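Local atomic coordinates of MaoC family protein (Mycobacterium tuberculosis H37Rv, PDB entry 3KHP), a protein that probably catalyses the reversible dehydration of 3-hydroxyacyl thioesters to 2-enoyl thioesters, as in other MaoC-like hydratases. Residues A188-P193 / T273-T278; P179-R184 / V284-V289. One frame throughout, in Å; residues are numbered along the deposited sequence. Where two conformers were deposited one is given.

Interaction 1 (A188-P193 / T273-T278); sequences ARIDMP and TVIWRT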
ATOM      1  N   ALA A 188      21.380   1.353 -21.458  1.00 30.32           N
ATOM      2  CA  ALA A 188      20.302   2.174 -20.900  1.00 29.01           C
ATOM      3  C   ALA A 188      20.454   2.307 -19.391  1.00 27.66           C
ATOM      4  O   ALA A 188      20.911   1.375 -18.702  1.00 27.31           O
ATOM      5  CB  ALA A 188      18.940   1.596 -21.272  1.00 28.26           C
ATOM      6  N   ARG A 189      20.160   3.509 -18.913  1.00 26.41           N
ATOM      7  CA  ARG A 189      20.127   3.811 -17.499  0.50 25.53           C
ATOM      8  C   ARG A 189      18.742   4.362 -17.163  1.00 25.29           C
ATOM      9  O   ARG A 189      18.375   5.435 -17.632  1.00 24.06           O
ATOM     10  CB  ARG A 189      21.216   4.821 -17.144  0.50 25.46           C
ATOM     11  CG  ARG A 189      21.438   4.981 -15.645  0.50 25.28           C
ATOM     12  CD  ARG A 189      22.481   6.052 -15.334  0.50 24.95           C
ATOM     13  NE  ARG A 189      23.838   5.564 -15.548  0.50 24.97           N
ATOM     14  CZ  ARG A 189      24.588   5.001 -14.605  0.50 25.13           C
ATOM     15  NH1 ARG A 189      24.116   4.854 -13.361  0.50 25.07           N
ATOM     16  NH2 ARG A 189      25.810   4.581 -14.908  0.50 23.73           N
ATOM     17  N   ILE A 190      17.987   3.604 -16.361  1.00 24.14           N
ATOM     18  CA  ILE A 190      16.650   3.985 -15.960  1.00 22.98           C
ATOM     19  C   ILE A 190      16.651   4.305 -14.478  1.00 22.65           C
ATOM     20  O   ILE A 190      16.825   3.423 -13.658  1.00 22.04           O
ATOM     21  CB  ILE A 190      15.655   2.892 -16.252  1.00 22.49           C
ATOM     22  CG1 ILE A 190      15.898   2.330 -17.642  1.00 21.96           C
ATOM     23  CG2 ILE A 190      14.192   3.410 -16.063  1.00 20.84           C
ATOM     24  CD1 ILE A 190      15.779   3.341 -18.741  1.00 21.24           C
ATOM     25  N   ASP A 191      16.506   5.589 -14.161  1.00 22.14           N
ATOM     26  CA  ASP A 191      16.347   6.056 -12.802  1.00 22.17           C
ATOM     27  C   ASP A 191      14.916   5.937 -12.327  1.00 22.37           C
ATOM     28  O   ASP A 191      13.978   6.333 -13.020  1.00 22.83           O
ATOM     29  CB  ASP A 191      16.775   7.509 -12.686  1.00 22.50           C
ATOM     30  CG  ASP A 191      18.269   7.679 -12.776  1.00 22.87           C
ATOM     31  OD1 ASP A 191      18.970   6.663 -12.736  1.00 23.34           O
ATOM     32  OD2 ASP A 191      18.744   8.827 -12.898  1.00 26.96           O
ATOM     33  N   MET A 192      14.746   5.392 -11.128  1.00 21.97           N
ATOM     34  CA  MET A 192      13.440   5.308 -10.512  1.00 21.60           C
ATOM     35  C   MET A 192      13.559   5.823  -9.093  1.00 21.22           C
ATOM     36  O   MET A 192      14.314   5.302  -8.277  1.00 20.94           O
ATOM     37  CB  MET A 192      12.944   3.877 -10.507  1.00 21.58           C
ATOM     38  CG  MET A 192      12.649   3.286 -11.856  1.00 22.53           C
ATOM     39  SD  MET A 192      11.103   3.857 -12.531  1.00 25.02           S
ATOM     40  CE  MET A 192      10.939   2.723 -13.932  1.00 22.39           C
ATOM     41  N   PRO A 193      12.838   6.880  -8.787  1.00 21.51           N
ATOM     42  CA  PRO A 193      12.944   7.373  -7.421  1.00 20.20           C
ATOM     43  C   PRO A 193      12.132   6.506  -6.494  1.00 19.52           C
ATOM     44  O   PRO A 193      11.300   5.752  -6.955  1.00 17.94           O
ATOM     45  CB  PRO A 193      12.363   8.789  -7.503  1.00 20.38           C
ATOM     46  CG  PRO A 193      11.579   8.835  -8.683  1.00 21.62           C
ATOM     47  CD  PRO A 193      12.133   7.829  -9.669  1.00 21.46           C
ATOM     48  N   THR A 273      18.886   1.713 -12.575  1.00 19.82           N
ATOM     49  CA  THR A 273      19.069   0.414 -13.155  1.00 18.97           C
ATOM     50  C   THR A 273      19.781   0.519 -14.511  1.00 19.81           C
ATOM     51  O   THR A 273      19.249   1.078 -15.462  1.00 19.70           O
ATOM     52  CB  THR A 273      17.766  -0.276 -13.275  1.00 18.13           C
ATOM     53  OG1 THR A 273      17.214  -0.362 -11.974  1.00 15.43           O
ATOM     54  CG2 THR A 273      17.947  -1.664 -13.799  1.00 17.09           C
ATOM     55  N   VAL A 274      20.999  -0.002 -14.552  1.00 20.16           N
ATOM     56  CA  VAL A 274      21.849   0.028 -15.727  1.00 20.95           C
ATOM     57  C   VAL A 274      21.784  -1.298 -16.441  1.00 21.25           C
ATOM     58  O   VAL A 274      21.966  -2.346 -15.847  1.00 20.12           O
ATOM     59  CB  VAL A 274      23.328   0.379 -15.390  1.00 20.92           C
ATOM     60  CG1 VAL A 274      23.451   1.856 -15.196  1.00 21.88           C
ATOM     61  CG2 VAL A 274      23.846  -0.383 -14.164  1.00 19.30           C
ATOM     62  N   ILE A 275      21.504  -1.234 -17.728  1.00 22.26           N
ATOM     63  CA  ILE A 275      21.126  -2.400 -18.476  1.00 23.35           C
ATOM     64  C   ILE A 275      22.052  -2.542 -19.693  1.00 25.01           C
ATOM     65  O   ILE A 275      22.504  -1.543 -20.254  1.00 25.04           O
ATOM     66  CB  ILE A 275      19.674  -2.278 -18.938  1.00 23.10           C
ATOM     67  CG1 ILE A 275      18.739  -2.017 -17.734  1.00 23.61           C
ATOM     68  CG2 ILE A 275      19.253  -3.525 -19.712  1.00 22.22           C
ATOM     69  CD1 ILE A 275      17.291  -1.695 -18.125  1.00 21.69           C
ATOM     70  N   TRP A 276      22.324  -3.789 -20.079  1.00 26.26           N
ATOM     71  CA  TRP A 276      23.119  -4.104 -21.255  1.00 27.33           C
ATOM     72  C   TRP A 276      22.387  -5.167 -22.006  1.00 28.88           C
ATOM     73  O   TRP A 276      22.182  -6.265 -21.451  1.00 28.70           O
ATOM     74  CB  TRP A 276      24.486  -4.694 -20.871  1.00 27.42           C
ATOM     75  CG  TRP A 276      25.458  -3.759 -20.272  1.00 25.94           C
ATOM     76  CD1 TRP A 276      26.479  -3.130 -20.911  1.00 26.73           C
ATOM     77  CD2 TRP A 276      25.541  -3.364 -18.905  1.00 26.29           C
ATOM     78  NE1 TRP A 276      27.189  -2.349 -20.027  1.00 25.82           N
ATOM     79  CE2 TRP A 276      26.627  -2.477 -18.787  1.00 25.62           C
ATOM     80  CE3 TRP A 276      24.802  -3.666 -17.765  1.00 25.56           C
ATOM     81  CZ2 TRP A 276      26.979  -1.894 -17.585  1.00 26.45           C
ATOM     82  CZ3 TRP A 276      25.168  -3.088 -16.571  1.00 24.33           C
ATOM     83  CH2 TRP A 276      26.239  -2.220 -16.488  1.00 24.84           C
ATOM     84  N   ARG A 277      21.986  -4.870 -23.247  1.00 30.14           N
ATOM     85  CA  ARG A 277      21.426  -5.888 -24.134  0.50 31.27           C
ATOM     86  C   ARG A 277      22.561  -6.780 -24.620  1.00 31.61           C
ATOM     87  O   ARG A 277      23.558  -6.307 -25.152  1.00 31.97           O
ATOM     88  CB  ARG A 277      20.697  -5.253 -25.325  0.50 31.41           C
ATOM     89  CG  ARG A 277      19.384  -4.606 -24.941  0.50 32.32           C
ATOM     90  CD  ARG A 277      18.755  -3.886 -26.108  0.50 32.82           C
ATOM     91  NE  ARG A 277      17.407  -3.420 -25.791  0.50 33.21           N
ATOM     92  CZ  ARG A 277      17.132  -2.228 -25.274  0.50 34.10           C
ATOM     93  NH1 ARG A 277      18.108  -1.364 -25.012  0.50 34.17           N
ATOM     94  NH2 ARG A 277      15.873  -1.897 -25.026  0.50 34.38           N
ATOM     95  N   THR A 278      22.430  -8.069 -24.419  1.00 32.84           N
ATOM     96  CA  THR A 278      23.532  -8.954 -24.750  1.00 34.28           C
ATOM     97  C   THR A 278      23.248  -9.828 -25.958  1.00 35.33           C
ATOM     98  O   THR A 278      24.118 -10.082 -26.736  1.00 36.03           O
ATOM     99  CB  THR A 278      23.933  -9.847 -23.529  1.00 33.89           C
ATOM    100  OG1 THR A 278      22.832 -10.669 -23.159  1.00 33.20           O
ATOM    101  CG2 THR A 278      24.362  -8.994 -22.363  1.00 31.14           C
TER
HETATM  102  O   HOH W   1      15.734   1.912 -11.629  1.00 15.66           O
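Ala188, Arg189 and Ile190 pair with Ile275, Val274 and Thr273 as an antiparallel ladder, the two strand axes closing to 4.8 Å with their directions 157° apart. Four backbone hydrogen bonds define the register. The pair Ile190 and Thr273 is bonded both ways: Ile190 N reaches Thr273 O at 3.0 Å and nearly straight (175°), while Thr273 N gives to Ile190 O. At the other end Ile275 N to Ala188 O measures 2.8 Å, whereas the return bond from Ala188 N to Ile275 O is long and weak. A water bridges Ile190 O, to which it donates, and Thr273 OG1, whose proton it accepts; that hydroxyl also bonds to Thr287. On one face, in the conformer described, Arg189 bends at chi3 and lays its guanidinium alongside Val274, CG1 over its centre; a second conformer makes this placement provisional. On the other face Ile190 CG1 approaches Ile275 CD1 only loosely, at 4.3 Å. Strand 188-192 is the sheet's edge within this chain; its partner is flanked beyond by strand 282-289, and helix 231-245 packs over the face bearing Ala188 and Ile275, the sheet-round-helix arrangement of the MaoC-like hot-dog fold.

Interaction 2 (P179-R184 / V284-V289); sequences PEFPDR and VFRTEV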
ATOM      1  N   PRO A 179      26.782 -13.668 -14.197  1.00 47.36           N
ATOM      2  CA  PRO A 179      26.622 -13.230 -15.581  1.00 46.83           C
ATOM      3  C   PRO A 179      27.778 -12.362 -16.039  1.00 46.18           C
ATOM      4  O   PRO A 179      28.374 -11.644 -15.233  1.00 45.91           O
ATOM      5  CB  PRO A 179      25.327 -12.405 -15.554  1.00 47.11           C
ATOM      6  CG  PRO A 179      24.632 -12.797 -14.303  1.00 47.16           C
ATOM      7  CD  PRO A 179      25.728 -13.116 -13.334  1.00 47.29           C
ATOM      8  N   GLU A 180      28.070 -12.458 -17.332  1.00 45.96           N
ATOM      9  CA  GLU A 180      29.101 -11.677 -18.015  1.00 45.77           C
ATOM     10  C   GLU A 180      28.522 -10.284 -18.294  1.00 44.90           C
ATOM     11  O   GLU A 180      27.445 -10.153 -18.893  1.00 44.09           O
ATOM     12  CB  GLU A 180      29.481 -12.379 -19.344  1.00 45.96           C
ATOM     13  CG  GLU A 180      30.753 -11.872 -20.091  1.00 48.09           C
ATOM     14  CD  GLU A 180      30.715 -12.084 -21.640  1.00 50.17           C
ATOM     15  OE1 GLU A 180      31.479 -11.396 -22.361  1.00 52.36           O
ATOM     16  OE2 GLU A 180      29.931 -12.923 -22.149  1.00 51.03           O
ATOM     17  N   PHE A 181      29.230  -9.265 -17.826  1.00 44.16           N
ATOM     18  CA  PHE A 181      28.884  -7.890 -18.101  1.00 43.96           C
ATOM     19  C   PHE A 181      29.832  -7.384 -19.155  1.00 44.21           C
ATOM     20  O   PHE A 181      31.027  -7.316 -18.907  1.00 43.54           O
ATOM     21  CB  PHE A 181      28.987  -7.021 -16.843  1.00 43.56           C
ATOM     22  CG  PHE A 181      27.790  -7.143 -15.949  1.00 43.13           C
ATOM     23  CD1 PHE A 181      26.691  -6.308 -16.117  1.00 41.10           C
ATOM     24  CD2 PHE A 181      27.732  -8.133 -14.977  1.00 41.73           C
ATOM     25  CE1 PHE A 181      25.577  -6.435 -15.304  1.00 40.59           C
ATOM     26  CE2 PHE A 181      26.620  -8.254 -14.175  1.00 41.77           C
ATOM     27  CZ  PHE A 181      25.538  -7.407 -14.347  1.00 39.98           C
ATOM     28  N   PRO A 182      29.299  -7.024 -20.333  1.00 44.59           N
ATOM     29  CA  PRO A 182      30.111  -6.492 -21.415  1.00 45.03           C
ATOM     30  C   PRO A 182      30.967  -5.345 -20.956  1.00 45.50           C
ATOM     31  O   PRO A 182      30.549  -4.574 -20.085  1.00 44.51           O
ATOM     32  CB  PRO A 182      29.077  -5.989 -22.419  1.00 45.15           C
ATOM     33  CG  PRO A 182      27.873  -6.818 -22.167  1.00 44.89           C
ATOM     34  CD  PRO A 182      27.875  -7.097 -20.700  1.00 44.56           C
ATOM     35  N   ASP A 183      32.159  -5.237 -21.541  1.00 46.36           N
ATOM     36  CA  ASP A 183      33.059  -4.144 -21.224  1.00 47.29           C
ATOM     37  C   ASP A 183      32.751  -2.974 -22.151  1.00 47.13           C
ATOM     38  O   ASP A 183      33.447  -2.745 -23.166  1.00 48.03           O
ATOM     39  CB  ASP A 183      34.525  -4.565 -21.341  1.00 47.80           C
ATOM     40  CG  ASP A 183      35.485  -3.430 -21.023  1.00 49.88           C
ATOM     41  OD1 ASP A 183      35.160  -2.555 -20.192  1.00 51.72           O
ATOM     42  OD2 ASP A 183      36.583  -3.409 -21.622  1.00 55.08           O
ATOM     43  N   ARG A 184      31.691  -2.251 -21.787  1.00 46.39           N
ATOM     44  CA  ARG A 184      31.271  -1.009 -22.447  1.00 45.51           C
ATOM     45  C   ARG A 184      30.268  -0.284 -21.564  1.00 44.39           C
ATOM     46  O   ARG A 184      29.907  -0.767 -20.481  1.00 44.11           O
ATOM     47  CB  ARG A 184      30.652  -1.282 -23.823  1.00 45.37           C
ATOM     48  CG  ARG A 184      29.380  -2.091 -23.785  1.00 45.43           C
ATOM     49  CD  ARG A 184      29.069  -2.645 -25.162  1.00 46.25           C
ATOM     50  NE  ARG A 184      28.077  -3.719 -25.112  1.00 46.09           N
ATOM     51  CZ  ARG A 184      26.775  -3.515 -24.966  1.00 45.62           C
ATOM     52  NH1 ARG A 184      25.923  -4.533 -24.923  1.00 45.35           N
ATOM     53  NH2 ARG A 184      26.321  -2.282 -24.846  1.00 46.68           N
ATOM     54  N   VAL A 284      21.638  -8.148 -19.187  1.00 22.45           N
ATOM     55  CA  VAL A 284      22.158  -8.163 -17.848  1.00 22.38           C
ATOM     56  C   VAL A 284      22.012  -6.781 -17.265  1.00 22.39           C
ATOM     57  O   VAL A 284      21.876  -5.816 -18.013  1.00 23.17           O
ATOM     58  CB  VAL A 284      23.644  -8.649 -17.789  1.00 22.16           C
ATOM     59  CG1 VAL A 284      23.729 -10.103 -18.214  1.00 21.79           C
ATOM     60  CG2 VAL A 284      24.572  -7.767 -18.642  1.00 20.78           C
ATOM     61  N   PHE A 285      22.034  -6.678 -15.940  1.00 21.37           N
ATOM     62  CA  PHE A 285      21.864  -5.384 -15.291  1.00 21.11           C
ATOM     63  C   PHE A 285      22.415  -5.273 -13.883  1.00 21.22           C
ATOM     64  O   PHE A 285      22.699  -6.255 -13.221  1.00 20.73           O
ATOM     65  CB  PHE A 285      20.370  -4.982 -15.275  1.00 20.51           C
ATOM     66  CG  PHE A 285      19.545  -5.745 -14.267  1.00 18.51           C
ATOM     67  CD1 PHE A 285      19.315  -5.218 -13.000  1.00 17.48           C
ATOM     68  CD2 PHE A 285      19.033  -6.997 -14.566  1.00 15.57           C
ATOM     69  CE1 PHE A 285      18.553  -5.914 -12.060  1.00 16.37           C
ATOM     70  CE2 PHE A 285      18.287  -7.698 -13.639  1.00 16.18           C
ATOM     71  CZ  PHE A 285      18.043  -7.162 -12.379  1.00 16.72           C
ATOM     72  N   ARG A 286      22.547  -4.035 -13.438  1.00 22.23           N
ATOM     73  CA  ARG A 286      22.714  -3.729 -12.035  1.00 23.26           C
ATOM     74  C   ARG A 286      21.776  -2.618 -11.670  1.00 22.67           C
ATOM     75  O   ARG A 286      21.379  -1.828 -12.523  1.00 21.45           O
ATOM     76  CB  ARG A 286      24.119  -3.247 -11.729  1.00 23.64           C
ATOM     77  CG  ARG A 286      25.173  -4.265 -11.938  1.00 28.46           C
ATOM     78  CD  ARG A 286      26.518  -3.816 -11.316  1.00 33.07           C
ATOM     79  NE  ARG A 286      27.408  -3.298 -12.333  1.00 38.19           N
ATOM     80  CZ  ARG A 286      28.345  -3.999 -12.974  1.00 41.12           C
ATOM     81  NH1 ARG A 286      28.568  -5.283 -12.713  1.00 41.72           N
ATOM     82  NH2 ARG A 286      29.071  -3.392 -13.894  1.00 41.17           N
ATOM     83  N   THR A 287      21.468  -2.540 -10.378  1.00 22.44           N
ATOM     84  CA  THR A 287      20.829  -1.362  -9.812  1.00 21.73           C
ATOM     85  C   THR A 287      21.759  -0.736  -8.782  1.00 22.08           C
ATOM     86  O   THR A 287      22.364  -1.452  -8.021  1.00 21.89           O
ATOM     87  CB  THR A 287      19.498  -1.748  -9.229  1.00 21.15           C
ATOM     88  OG1 THR A 287      18.739  -2.395 -10.263  1.00 19.35           O
ATOM     89  CG2 THR A 287      18.756  -0.533  -8.729  1.00 18.73           C
ATOM     90  N   GLU A 288      21.863   0.589  -8.779  1.00 22.58           N
ATOM     91  CA  GLU A 288      22.778   1.320  -7.919  1.00 24.24           C
ATOM     92  C   GLU A 288      22.108   2.560  -7.387  1.00 24.36           C
ATOM     93  O   GLU A 288      21.134   3.026  -7.951  1.00 24.81           O
ATOM     94  CB  GLU A 288      24.021   1.825  -8.691  1.00 24.50           C
ATOM     95  CG  GLU A 288      24.548   0.938  -9.790  1.00 28.94           C
ATOM     96  CD  GLU A 288      25.635   1.596 -10.704  1.00 31.72           C
ATOM     97  OE1 GLU A 288      25.570   2.811 -11.039  1.00 31.60           O
ATOM     98  OE2 GLU A 288      26.545   0.835 -11.097  1.00 36.01           O
ATOM     99  N   VAL A 289      22.701   3.152  -6.372  1.00 25.15           N
ATOM    100  CA  VAL A 289      22.296   4.451  -5.889  1.00 26.68           C
ATOM    101  C   VAL A 289      23.466   5.387  -6.090  1.00 28.87           C
ATOM    102  O   VAL A 289      24.518   5.183  -5.481  1.00 29.88           O
ATOM    103  CB  VAL A 289      21.978   4.429  -4.411  1.00 26.20           C
ATOM    104  CG1 VAL A 289      21.658   5.844  -3.920  1.00 24.57           C
ATOM    105  CG2 VAL A 289      20.872   3.443  -4.143  1.00 25.01           C
TER
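Phe181, in the loop leading to edge strand 188-192 of the MaoC-like hot-dog fold, lays its ring between Val284 and Arg286, two residues apart on strand 282-289. The touching parts of loop and strand run 92° apart and share no hydrogen bond, so side chains carry the contact. The cation-pi component is clear: Arg286 CZ stands 11° off the normal through the ring centroid of Phe181, and the planes of ring and guanidinium differ by 27°, a slightly tilted stack. A bend at chi3 turns the arginine head back over the ring, bringing Arg286 NH1 to 3.7 Å from Phe181 CD2. Its charge also has a long, weak ion pair with Asp302. Over the opposite face the contact is CH-pi, Val284 CB lying 4.2 Å from the ring centroid of Phe181. The apolar contacts centre on this valine: Val284 CG2 meets Phe181 CD1 at 3.6 Å and Pro182 CD at 3.9 Å, while Val284 CG1 touches Pro179 CB. Trp276, on the next strand, adds an edge-to-face contact with Phe181. With both faces covered, the ring directs its rim at the strand backbone, where Phe181 CZ comes within 3.3 Å of Phe285 O.

Overall arrangement
The two interactions lie about 9 Å apart, centre to centre, on the same side of the chain's centre. Both reach the same antiparallel sheet, interaction 1 between two of its strands and interaction 2 where a loop lies against a third. Along the chain the order is 179-184, 188-193, 273-278, 284-289, so interaction 1 is nested within the loop closed by interaction 2. Strands 271-279 and 282-289 are consecutive and adjacent, and probable hydrogen bonds from Val274 N to Arg286 O (2.8 Å) and from Trp276 N to Val284 O (2.9 Å) join the contacts directly. Loop 179-184 thus rests on strand 282-289 through side chains, while strand 188-192 pairs with the neighbouring strand 271-279.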